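Local coordinates for uncharacterized protein (Leptospirillum rubarum, PDB 3OMD) that is of unknown function but folds as a single-chain all-helical protein of the DUF5069 family, at residues A[25-30]-A[73-78]; A[41-46]-A[138-143]; A[58-63]-A[79-84]; A[117-122]-A[134-139]. All blocks are in the same frame, centred on the assembly; numbering follows the deposited sequence.

No ligand or active site has been identified for this protein of unknown function, so the four contacts are best read as joints of an all-helical fold. Contacts 1 and 3 share helix 75-85, and their centres lie about 10 Å apart. Leu-26 of contact 1 packs on Leu-79 and Val-82 of contact 3. Contacts 2 and 4 share helix 133-140, with centres about 11 Å apart. A salt bridge from Arg-28 NH1 to Glu-141 OE1, 2.8 Å, ties contact 1 to contact 2. Tyr-46 OH lies 2.6 Å from His-62 O, a probable hydrogen bond between contacts 2 and 3. Contacts 3 and 4 do not touch; their centres are about 29 Å apart.

Contact 1 of 4, residues A[25-30]-A[73-78]; sequences HLKRVI and PQDQDM
Ile-30 and Met-78 meet where helix 26-38 packs beside the first turn of helix 75-85, a helix-helix joint of this all-alpha fold. Met-78 is a selenomethionine. The two side chains run alongside one another, pointing opposite ways, and the touching atoms are Ile-30 CD1 and Met-78 CB, 3.7 Å apart. The isoleucine reaches across with its long branch. CG1 sits beside the backbone N (chi1 -71°) and CD1 extends beyond it (chi2 167°). The Met-78 chain bends at both chi2 and chi3, and its CB, not its selenium, makes the contact with the isoleucine. Phe-65 of helix 62-69 packs on both residues, so three helices close round this point.

One turn earlier the partners change. The Lys-27 side chain passes nearly perpendicular to that of Asp-75. The lysine chain is extended beyond CG, and Asp-75 OD2 rests against its methylenes. This is a near approach of opposite charges and not a salt bridge, because Lys-27 NZ stays 4.5 Å from Asp-75 OD2. Each charge has its own partner: Lys-27 pairs with Asp-18 and Asp-75 OD2 with Arg-14. Gln-74 is the N-cap residue of helix 75-85, which puts Asp-75 in the first turn. The other carboxylate oxygen, Asp-75 OD1, lies against the methyl Ile-30 CD1 at 3.9 Å.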
# COMPACT_ATOMS: atom_id res chain seq x y z
N HIS A 25 -4.37 2.05 0.47
CA HIS A 25 -3.07 1.60 1.00
C HIS A 25 -3.14 0.72 2.25
O HIS A 25 -2.24 -0.11 2.46
CB HIS A 25 -2.08 2.76 1.26
CG HIS A 25 -0.66 2.32 1.18
ND1 HIS A 25 -0.11 1.87 -0.00
CD2 HIS A 25 0.29 2.13 2.14
CE1 HIS A 25 1.12 1.46 0.22
NE2 HIS A 25 1.39 1.61 1.51
N LEU A 26 -4.17 0.91 3.09
CA LEU A 26 -4.18 0.23 4.42
C LEU A 26 -4.13 -1.31 4.28
O LEU A 26 -3.31 -1.97 4.94
CB LEU A 26 -5.39 0.70 5.24
CG LEU A 26 -5.54 -0.02 6.59
CD1 LEU A 26 -4.28 0.07 7.46
CD2 LEU A 26 -6.79 0.57 7.31
N LYS A 27 -4.98 -1.90 3.42
CA LYS A 27 -4.90 -3.38 3.26
C LYS A 27 -3.51 -3.79 2.77
O LYS A 27 -2.96 -4.79 3.24
CB LYS A 27 -5.95 -3.86 2.26
CG LYS A 27 -7.38 -3.86 2.84
CD LYS A 27 -8.32 -4.54 1.86
CE LYS A 27 -9.74 -4.58 2.43
NZ LYS A 27 -10.67 -5.33 1.50
N ARG A 28 -2.98 -3.04 1.78
CA ARG A 28 -1.71 -3.38 1.18
C ARG A 28 -0.58 -3.35 2.23
O ARG A 28 0.27 -4.24 2.28
CB ARG A 28 -1.41 -2.37 0.06
CG ARG A 28 -0.11 -2.66 -0.71
CD ARG A 28 -0.06 -1.77 -1.92
NE ARG A 28 1.06 -2.12 -2.80
CZ ARG A 28 1.03 -3.09 -3.71
NH1 ARG A 28 -0.09 -3.78 -3.92
NH2 ARG A 28 2.12 -3.33 -4.45
N VAL A 29 -0.57 -2.30 3.05
CA VAL A 29 0.48 -2.21 4.06
C VAL A 29 0.27 -3.15 5.24
O VAL A 29 1.26 -3.53 5.86
CB VAL A 29 0.72 -0.72 4.48
CG1 VAL A 29 -0.37 -0.19 5.43
CG2 VAL A 29 2.09 -0.57 5.10
N ILE A 30 -0.98 -3.49 5.57
CA ILE A 30 -1.17 -4.64 6.47
C ILE A 30 -0.42 -5.87 5.95
O ILE A 30 0.33 -6.53 6.69
CB ILE A 30 -2.66 -4.93 6.68
CG1 ILE A 30 -3.28 -3.80 7.54
CG2 ILE A 30 -2.90 -6.32 7.36
CD1 ILE A 30 -4.86 -3.87 7.51
N PRO A 73 -5.06 -10.41 13.63
CA PRO A 73 -5.04 -11.15 12.39
C PRO A 73 -6.10 -10.73 11.39
O PRO A 73 -5.93 -10.96 10.18
CB PRO A 73 -5.29 -12.61 12.83
CG PRO A 73 -5.97 -12.48 14.14
CD PRO A 73 -5.41 -11.26 14.79
N GLN A 74 -7.14 -10.05 11.87
CA GLN A 74 -8.22 -9.65 11.00
C GLN A 74 -8.12 -8.16 10.67
O GLN A 74 -7.76 -7.34 11.52
CB GLN A 74 -9.55 -9.93 11.67
CG GLN A 74 -9.73 -11.37 12.18
CD GLN A 74 -9.38 -12.45 11.15
OE1 GLN A 74 -8.84 -13.52 11.50
NE2 GLN A 74 -9.69 -12.20 9.87
N ASP A 75 -8.50 -7.83 9.45
CA ASP A 75 -8.53 -6.43 8.98
C ASP A 75 -9.29 -5.52 9.96
O ASP A 75 -8.87 -4.39 10.18
CB ASP A 75 -9.22 -6.34 7.60
CG ASP A 75 -8.31 -6.68 6.45
OD1 ASP A 75 -7.09 -6.92 6.63
OD2 ASP A 75 -8.84 -6.71 5.33
N GLN A 76 -10.44 -5.97 10.47
CA GLN A 76 -11.21 -5.09 11.33
C GLN A 76 -10.41 -4.74 12.57
O GLN A 76 -10.52 -3.63 13.09
CB GLN A 76 -12.57 -5.69 11.68
CG GLN A 76 -13.62 -5.50 10.55
CD GLN A 76 -14.03 -4.03 10.32
OE1 GLN A 76 -14.40 -3.33 11.27
NE2 GLN A 76 -13.97 -3.58 9.09
N ASP A 77 -9.58 -5.69 13.03
CA ASP A 77 -8.82 -5.41 14.21
C ASP A 77 -7.67 -4.45 13.93
O ASP A 77 -7.39 -3.55 14.75
CB ASP A 77 -8.42 -6.71 14.88
CG ASP A 77 -9.68 -7.39 15.49
OD1 ASP A 77 -10.44 -6.69 16.21
OD2 ASP A 77 -9.98 -8.53 15.17
N MSE A 78 -7.04 -4.59 12.77
CA MSE A 78 -6.02 -3.62 12.44
C MSE A 78 -6.62 -2.23 12.19
O MSE A 78 -6.05 -1.21 12.55
CB MSE A 78 -5.22 -4.09 11.22
CG MSE A 78 -4.22 -5.07 11.49
SE MSE A 78 -2.98 -4.29 12.93
CE MSE A 78 -2.45 -2.55 12.16

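Contact 2 of 4, residues A[41-46]-A[138-143]; sequences LGEYTY and DLEEKR
Tyr-44 closes a type II' beta turn that begins at Leu-41, and Glu-141 is the first residue to leave helical geometry after helix 133-140. Their CA atoms are 11.9 Å apart, so the gap is spanned by side chains and a water. In the turn, Tyr-44 N bonds to Leu-41 O. The helix ends in a Schellman motif, with Lys-142 at positive phi, Arg-143 N bonded to Asp-138 O and Lys-142 N to Leu-139 O.

The two key side chains reach out to meet each other. Tyr-44 OH donates to Glu-141 OE2 over a short 2.5 Å. OE2 is met on its anti side, 31° out of the carboxylate plane, and lies at the edge of the ring. The ring is turned 52° against the carboxylate. Glu-141 OE1 takes Arg-143 NH1 at 2.8 Å through its anti lone pair and also pairs with Arg-28. Arg-143 NH1 also binds Asp-138 OD1 at 2.9 Å, so Asp-138, Glu-141 and Arg-143 form a salt-bridge network.

Glu-43 OE1 and Glu-140 OE2 stand 4.4 Å apart, and one water donates to both. It probably softens their repulsion, while the arginines should offset the Glu-141 charge and the short bond would polarise the tyrosine hydroxyl.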
# COMPACT_ATOMS: atom_id res chain seq x y z
N LEU A 41 9.42 -10.65 2.49
CA LEU A 41 8.97 -9.57 1.60
C LEU A 41 9.24 -9.76 0.10
O LEU A 41 8.61 -9.09 -0.74
CB LEU A 41 9.60 -8.22 2.05
CG LEU A 41 8.90 -7.54 3.24
CD1 LEU A 41 9.86 -6.57 3.92
CD2 LEU A 41 7.63 -6.85 2.77
N GLY A 42 10.19 -10.62 -0.29
CA GLY A 42 10.53 -10.71 -1.71
C GLY A 42 11.02 -9.39 -2.29
O GLY A 42 11.83 -8.68 -1.65
N GLU A 43 10.46 -9.00 -3.44
CA GLU A 43 10.80 -7.75 -4.14
C GLU A 43 10.15 -6.54 -3.44
O GLU A 43 10.43 -5.39 -3.78
CB GLU A 43 10.29 -7.81 -5.61
CG GLU A 43 10.97 -8.84 -6.54
CD GLU A 43 10.45 -8.82 -8.00
OE1 GLU A 43 9.58 -7.99 -8.35
OE2 GLU A 43 10.92 -9.66 -8.81
N TYR A 44 9.25 -6.79 -2.50
CA TYR A 44 8.53 -5.68 -1.83
C TYR A 44 9.36 -5.10 -0.71
O TYR A 44 10.27 -5.74 -0.21
CB TYR A 44 7.15 -6.17 -1.29
CG TYR A 44 6.24 -6.52 -2.43
CD1 TYR A 44 5.44 -5.56 -3.02
CD2 TYR A 44 6.23 -7.83 -2.95
CE1 TYR A 44 4.64 -5.86 -4.11
CE2 TYR A 44 5.46 -8.14 -4.01
CZ TYR A 44 4.65 -7.16 -4.59
OH TYR A 44 3.84 -7.50 -5.68
N THR A 45 9.03 -3.87 -0.31
CA THR A 45 9.76 -3.22 0.76
C THR A 45 8.78 -2.59 1.74
O THR A 45 7.99 -1.74 1.34
CB THR A 45 10.72 -2.14 0.19
OG1 THR A 45 11.68 -2.78 -0.66
CG2 THR A 45 11.43 -1.43 1.33
N TYR A 46 8.88 -2.97 3.01
CA TYR A 46 8.09 -2.34 4.04
C TYR A 46 8.77 -1.05 4.49
O TYR A 46 9.98 -0.99 4.73
CB TYR A 46 7.93 -3.33 5.22
CG TYR A 46 7.09 -2.77 6.38
CD1 TYR A 46 5.72 -2.57 6.21
CD2 TYR A 46 7.67 -2.38 7.59
CE1 TYR A 46 4.93 -2.08 7.24
CE2 TYR A 46 6.89 -1.86 8.63
CZ TYR A 46 5.54 -1.68 8.44
OH TYR A 46 4.72 -1.22 9.45
N ASP A 138 -1.24 -2.24 -9.80
CA ASP A 138 -2.30 -3.21 -10.10
C ASP A 138 -2.01 -3.95 -11.39
O ASP A 138 -2.32 -5.14 -11.52
CB ASP A 138 -3.67 -2.52 -10.19
CG ASP A 138 -4.38 -2.41 -8.87
OD1 ASP A 138 -3.98 -3.07 -7.89
OD2 ASP A 138 -5.37 -1.65 -8.85
N LEU A 139 -1.45 -3.24 -12.39
CA LEU A 139 -1.14 -3.89 -13.67
C LEU A 139 -0.09 -4.98 -13.45
O LEU A 139 -0.27 -6.12 -13.94
CB LEU A 139 -0.62 -2.84 -14.67
CG LEU A 139 -0.18 -3.36 -16.04
CD1 LEU A 139 -1.42 -3.78 -16.79
CD2 LEU A 139 0.55 -2.24 -16.79
N GLU A 140 0.98 -4.65 -12.71
CA GLU A 140 2.05 -5.62 -12.48
C GLU A 140 1.51 -6.82 -11.67
O GLU A 140 2.00 -7.96 -11.84
CB GLU A 140 3.24 -4.97 -11.77
CG GLU A 140 4.37 -5.98 -11.45
CD GLU A 140 5.82 -5.47 -11.58
OE1 GLU A 140 6.07 -4.32 -11.98
OE2 GLU A 140 6.74 -6.29 -11.28
N GLU A 141 0.54 -6.55 -10.79
CA GLU A 141 -0.00 -7.58 -9.91
C GLU A 141 -1.25 -8.25 -10.51
O GLU A 141 -2.06 -8.89 -9.82
CB GLU A 141 -0.29 -6.99 -8.53
CG GLU A 141 1.05 -6.64 -7.83
CD GLU A 141 0.92 -5.94 -6.53
OE1 GLU A 141 -0.19 -5.50 -6.13
OE2 GLU A 141 2.00 -5.78 -5.91
N LYS A 142 -1.39 -8.11 -11.83
CA LYS A 142 -2.35 -8.92 -12.63
C LYS A 142 -3.82 -8.67 -12.27
O LYS A 142 -4.67 -9.57 -12.40
CB LYS A 142 -1.99 -10.43 -12.58
CG LYS A 142 -0.54 -10.72 -12.97
CD LYS A 142 -0.27 -12.23 -12.89
CE LYS A 142 1.14 -12.54 -13.38
NZ LYS A 142 1.25 -13.97 -13.78
N ARG A 143 -4.13 -7.44 -11.86
CA ARG A 143 -5.51 -7.05 -11.59
C ARG A 143 -6.04 -6.27 -12.77
O ARG A 143 -5.24 -5.67 -13.50
CB ARG A 143 -5.61 -6.15 -10.33
CG ARG A 143 -5.10 -6.84 -9.11
CD ARG A 143 -5.47 -6.11 -7.84
NE ARG A 143 -4.82 -6.83 -6.76
CZ ARG A 143 -3.58 -6.58 -6.33
NH1 ARG A 143 -2.90 -5.50 -6.74
NH2 ARG A 143 -3.06 -7.39 -5.43
O HOH W 1 9.19 -5.73 -10.04

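Contact 3 of 4, residues A[58-63]-A[79-84]; sequences FGLDHE and LAWVHS
Leu-60 and Trp-81 are brought together by different chi1 settings. In Leu-60 the CG atom sits beside the backbone N (-60°). Its CB points toward helix 75-85, and its two methyls touch Trp-81 and Val-82. In Trp-81 the CG atom swings to the far side from the backbone N (-174°), and the end of the indole comes nearer the leucine than its root does. Leucine and indole lie flank to flank, heading in contrary directions. Leu-60 CD2 reaches the six-membered part of the indole at CZ3, 4.1 Å away, and approaches it obliquely. The other methyl, Leu-60 CD1, lies 4.2 Å from Val-82 CG1. The leucine fork therefore touches two successive residues of the helix, one with each methyl.

No hydrogen bond crosses between the two segments. On the helix side, Ser-84 OG donates back to Trp-81 O at 2.8 Å, tilted 17° from the carbonyl plane.

Neighbours complete the apolar cluster. Phe-54 and Phe-55 of helix 50-58 back Leu-60, and Phe-65 of helix 62-69 touches both Trp-81 and Val-82.

The leucine sits in a very short link. Gly-59, at positive phi, ends helix 50-58 in a Schellman motif. Asp-61 is the N-cap residue of helix 62-69; in the conformer given, its OD2 accepts a weak capping bond from Glu-63 N at 2.8 Å. This is a tight interhelical turn of an all-alpha fold: the Schellman end of helix 50-58 runs through Leu-60 straight into the N-cap of helix 62-69, and the turn packs on helix 75-85.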
# COMPACT_ATOMS: atom_id res chain seq x y z
N PHE A 58 -1.21 9.74 8.43
CA PHE A 58 -2.09 9.37 9.54
C PHE A 58 -1.42 9.44 10.89
O PHE A 58 -2.06 9.24 11.91
CB PHE A 58 -2.77 8.00 9.27
CG PHE A 58 -3.73 8.06 8.11
CD1 PHE A 58 -4.95 8.74 8.24
CD2 PHE A 58 -3.41 7.50 6.90
CE1 PHE A 58 -5.84 8.85 7.17
CE2 PHE A 58 -4.31 7.60 5.81
CZ PHE A 58 -5.50 8.28 5.95
N GLY A 59 -0.12 9.76 10.89
CA GLY A 59 0.64 9.91 12.16
C GLY A 59 0.92 8.59 12.83
O GLY A 59 0.89 8.49 14.06
N LEU A 60 1.19 7.57 12.02
CA LEU A 60 1.48 6.24 12.52
C LEU A 60 2.96 5.92 12.48
O LEU A 60 3.68 6.33 11.56
CB LEU A 60 0.76 5.20 11.68
CG LEU A 60 -0.78 5.30 11.62
CD1 LEU A 60 -1.37 4.35 10.52
CD2 LEU A 60 -1.44 5.06 12.99
N ASP A 61 3.42 5.18 13.48
CA ASP A 61 4.80 4.73 13.50
C ASP A 61 4.88 3.36 12.88
O ASP A 61 4.17 2.45 13.31
CB ASP A 61 5.32 4.70 14.94
CG ASP A 61 6.72 4.13 15.02
OD1 ASP A 61 7.68 4.93 14.93
OD2 ASP A 61 6.87 2.89 15.14
N HIS A 62 5.73 3.21 11.86
CA HIS A 62 5.84 1.93 11.10
C HIS A 62 6.21 0.73 11.99
O HIS A 62 5.78 -0.42 11.69
CB HIS A 62 6.87 2.06 9.97
CG HIS A 62 8.28 2.37 10.43
ND1 HIS A 62 9.27 1.42 10.53
CD2 HIS A 62 8.85 3.55 10.76
CE1 HIS A 62 10.39 2.00 10.94
NE2 HIS A 62 10.17 3.29 11.08
N GLU A 63 7.01 0.97 13.04
CA GLU A 63 7.44 -0.11 13.94
C GLU A 63 6.25 -0.54 14.80
O GLU A 63 5.97 -1.74 14.97
CB GLU A 63 8.61 0.31 14.84
CG GLU A 63 9.90 0.60 14.10
CD GLU A 63 11.03 1.14 14.99
OE1 GLU A 63 10.87 1.36 16.22
OE2 GLU A 63 12.11 1.37 14.43
N LEU A 79 -7.80 -2.19 11.57
CA LEU A 79 -8.47 -0.90 11.34
C LEU A 79 -8.79 -0.23 12.68
O LEU A 79 -8.58 0.99 12.84
CB LEU A 79 -9.75 -1.10 10.50
CG LEU A 79 -10.61 0.18 10.28
CD1 LEU A 79 -9.79 1.23 9.51
CD2 LEU A 79 -11.86 -0.17 9.53
N ALA A 80 -9.28 -1.01 13.66
CA ALA A 80 -9.60 -0.43 14.96
C ALA A 80 -8.32 0.11 15.61
O ALA A 80 -8.35 1.18 16.26
CB ALA A 80 -10.30 -1.44 15.86
N TRP A 81 -7.19 -0.58 15.43
CA TRP A 81 -5.94 -0.07 16.00
C TRP A 81 -5.55 1.27 15.34
O TRP A 81 -5.21 2.25 16.03
CB TRP A 81 -4.81 -1.12 15.82
CG TRP A 81 -3.55 -0.70 16.52
CD1 TRP A 81 -3.20 -0.97 17.82
CD2 TRP A 81 -2.45 0.02 15.94
NE1 TRP A 81 -1.95 -0.42 18.09
CE2 TRP A 81 -1.47 0.19 16.96
CE3 TRP A 81 -2.20 0.56 14.67
CZ2 TRP A 81 -0.26 0.85 16.75
CZ3 TRP A 81 -0.98 1.28 14.45
CH2 TRP A 81 -0.03 1.38 15.50
N VAL A 82 -5.64 1.33 14.01
CA VAL A 82 -5.36 2.57 13.31
C VAL A 82 -6.22 3.73 13.85
O VAL A 82 -5.71 4.84 14.16
CB VAL A 82 -5.55 2.40 11.78
CG1 VAL A 82 -5.53 3.78 11.05
CG2 VAL A 82 -4.43 1.49 11.25
N HIS A 83 -7.52 3.48 13.99
CA HIS A 83 -8.40 4.54 14.52
C HIS A 83 -7.95 4.97 15.91
O HIS A 83 -7.94 6.16 16.23
CB HIS A 83 -9.84 4.06 14.53
CG HIS A 83 -10.46 4.00 13.16
ND1 HIS A 83 -11.57 3.23 12.87
CD2 HIS A 83 -10.18 4.69 12.03
CE1 HIS A 83 -11.92 3.42 11.61
NE2 HIS A 83 -11.08 4.28 11.08
N SER A 84 -7.55 4.00 16.74
CA SER A 84 -7.17 4.32 18.11
C SER A 84 -5.86 5.14 18.17
O SER A 84 -5.62 5.85 19.16
CB SER A 84 -7.08 3.03 18.95
OG SER A 84 -5.89 2.31 18.70

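Contact 4 of 4, residues A[117-122]-A[134-139]; sequences RSVRDS and VKLLDL
Leu-136 of helix 133-140 packs on Val-119 and Arg-120 of helix 110-123 in an apolar helix-helix contact near the C-terminal end of the chain. The centre of the contact lies about 15 Å from the centre of the chain. The two short segments run in broadly the same direction, at 30°, with their axes 10.5 Å apart at closest approach. The nearest CA atoms belong to Arg-120 and Leu-136, 6.8 Å apart.

Leu-136 divides its methyls between two neighbours. CD2 meets Val-119 CG1 at 3.8 Å, the side chains meeting at a slant. CD1 presses on the root of Arg-120, whose CB is also 3.8 Å away; here the leucine stands roughly perpendicular to the arginine. Leu-139, one turn on, adds a looser touch from CD2 to Arg-120 CG. A loop of nine residues separates the two helices in sequence, and in this all-alpha fold it has to travel back so that both helices can start at the same end. Phe-116 and Leu-123 of helix 110-123 also lie against Leu-136.

The arginine uses only its carbon stem here. Its chain bends at chi3 (52°), which turns the guanidinium off from helix 133-140. There Arg-120 NH1 bonds to Ile-130 O in the connecting loop. Arg-120 NH2 forms a long salt bridge with Asp-121 OD1 at 3.4 Å; the hydrogen bonds are weak. Ser-122 OG donates to Val-119 O at 2.7 Å, one turn back along its own helix.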
# COMPACT_ATOMS: atom_id res chain seq x y z
N ARG A 117 7.52 4.59 -17.68
CA ARG A 117 7.10 4.10 -19.00
C ARG A 117 7.84 2.82 -19.41
O ARG A 117 7.25 1.97 -20.08
CB ARG A 117 7.24 5.20 -20.04
CG ARG A 117 6.21 6.32 -19.76
CD ARG A 117 6.32 7.40 -20.82
NE ARG A 117 7.60 8.07 -20.69
CZ ARG A 117 8.08 8.95 -21.57
NH1 ARG A 117 7.38 9.27 -22.66
NH2 ARG A 117 9.26 9.51 -21.34
N SER A 118 9.09 2.67 -18.99
CA SER A 118 9.84 1.45 -19.26
C SER A 118 9.21 0.24 -18.55
O SER A 118 9.14 -0.86 -19.12
CB SER A 118 11.27 1.62 -18.82
OG SER A 118 12.01 0.48 -19.18
N VAL A 119 8.76 0.44 -17.31
CA VAL A 119 8.08 -0.64 -16.58
C VAL A 119 6.77 -0.97 -17.27
O VAL A 119 6.47 -2.13 -17.56
CB VAL A 119 7.80 -0.24 -15.11
CG1 VAL A 119 6.98 -1.34 -14.42
CG2 VAL A 119 9.13 -0.05 -14.39
N ARG A 120 5.99 0.07 -17.54
CA ARG A 120 4.67 -0.16 -18.11
C ARG A 120 4.77 -0.82 -19.47
O ARG A 120 3.98 -1.70 -19.81
CB ARG A 120 3.94 1.14 -18.26
CG ARG A 120 2.45 0.93 -18.56
CD ARG A 120 1.87 2.17 -19.18
NE ARG A 120 2.63 2.66 -20.33
CZ ARG A 120 2.67 3.96 -20.64
NH1 ARG A 120 1.99 4.83 -19.89
NH2 ARG A 120 3.39 4.40 -21.64
N ASP A 121 5.72 -0.38 -20.27
CA ASP A 121 5.85 -0.96 -21.61
C ASP A 121 6.25 -2.45 -21.54
O ASP A 121 5.87 -3.26 -22.42
CB ASP A 121 6.80 -0.12 -22.47
CG ASP A 121 6.20 1.26 -22.88
OD1 ASP A 121 4.99 1.58 -22.65
OD2 ASP A 121 7.00 2.07 -23.41
N SER A 122 7.01 -2.84 -20.51
CA SER A 122 7.38 -4.25 -20.32
C SER A 122 6.19 -5.11 -19.91
O SER A 122 6.17 -6.32 -20.18
CB SER A 122 8.54 -4.43 -19.32
OG SER A 122 8.12 -4.25 -17.95
N VAL A 134 -0.18 3.93 -8.67
CA VAL A 134 -1.01 2.87 -8.06
C VAL A 134 -1.66 2.00 -9.15
O VAL A 134 -1.91 0.80 -8.92
CB VAL A 134 -2.03 3.41 -7.05
CG1 VAL A 134 -1.28 4.10 -5.90
CG2 VAL A 134 -3.10 4.28 -7.68
N LYS A 135 -1.92 2.57 -10.32
CA LYS A 135 -2.48 1.75 -11.41
C LYS A 135 -1.41 0.85 -11.99
O LYS A 135 -1.68 -0.30 -12.37
CB LYS A 135 -3.11 2.61 -12.50
CG LYS A 135 -4.52 3.07 -12.16
CD LYS A 135 -5.29 3.49 -13.42
CE LYS A 135 -6.74 3.87 -13.13
NZ LYS A 135 -7.57 2.79 -12.50
N LEU A 136 -0.17 1.34 -12.04
CA LEU A 136 0.93 0.49 -12.52
C LEU A 136 1.11 -0.73 -11.58
O LEU A 136 1.34 -1.85 -12.05
CB LEU A 136 2.23 1.31 -12.63
CG LEU A 136 3.39 0.55 -13.27
CD1 LEU A 136 3.03 0.17 -14.72
CD2 LEU A 136 4.63 1.45 -13.23
N LEU A 137 1.02 -0.51 -10.27
CA LEU A 137 1.10 -1.63 -9.32
C LEU A 137 0.01 -2.67 -9.61
O LEU A 137 0.29 -3.87 -9.59
CB LEU A 137 0.99 -1.13 -7.89
CG LEU A 137 2.23 -0.37 -7.37
CD1 LEU A 137 1.92 0.30 -6.04
CD2 LEU A 137 3.40 -1.33 -7.19
N ASP A 138 -1.24 -2.24 -9.80
CA ASP A 138 -2.30 -3.21 -10.10
C ASP A 138 -2.01 -3.95 -11.39
O ASP A 138 -2.32 -5.14 -11.52
CB ASP A 138 -3.67 -2.52 -10.19
CG ASP A 138 -4.38 -2.41 -8.87
OD1 ASP A 138 -3.98 -3.07 -7.89
OD2 ASP A 138 -5.37 -1.65 -8.85
N LEU A 139 -1.45 -3.24 -12.39
CA LEU A 139 -1.14 -3.89 -13.67
C LEU A 139 -0.09 -4.98 -13.45
O LEU A 139 -0.27 -6.12 -13.94
CB LEU A 139 -0.62 -2.84 -14.67
CG LEU A 139 -0.18 -3.36 -16.04
CD1 LEU A 139 -1.42 -3.78 -16.79
CD2 LEU A 139 0.55 -2.24 -16.79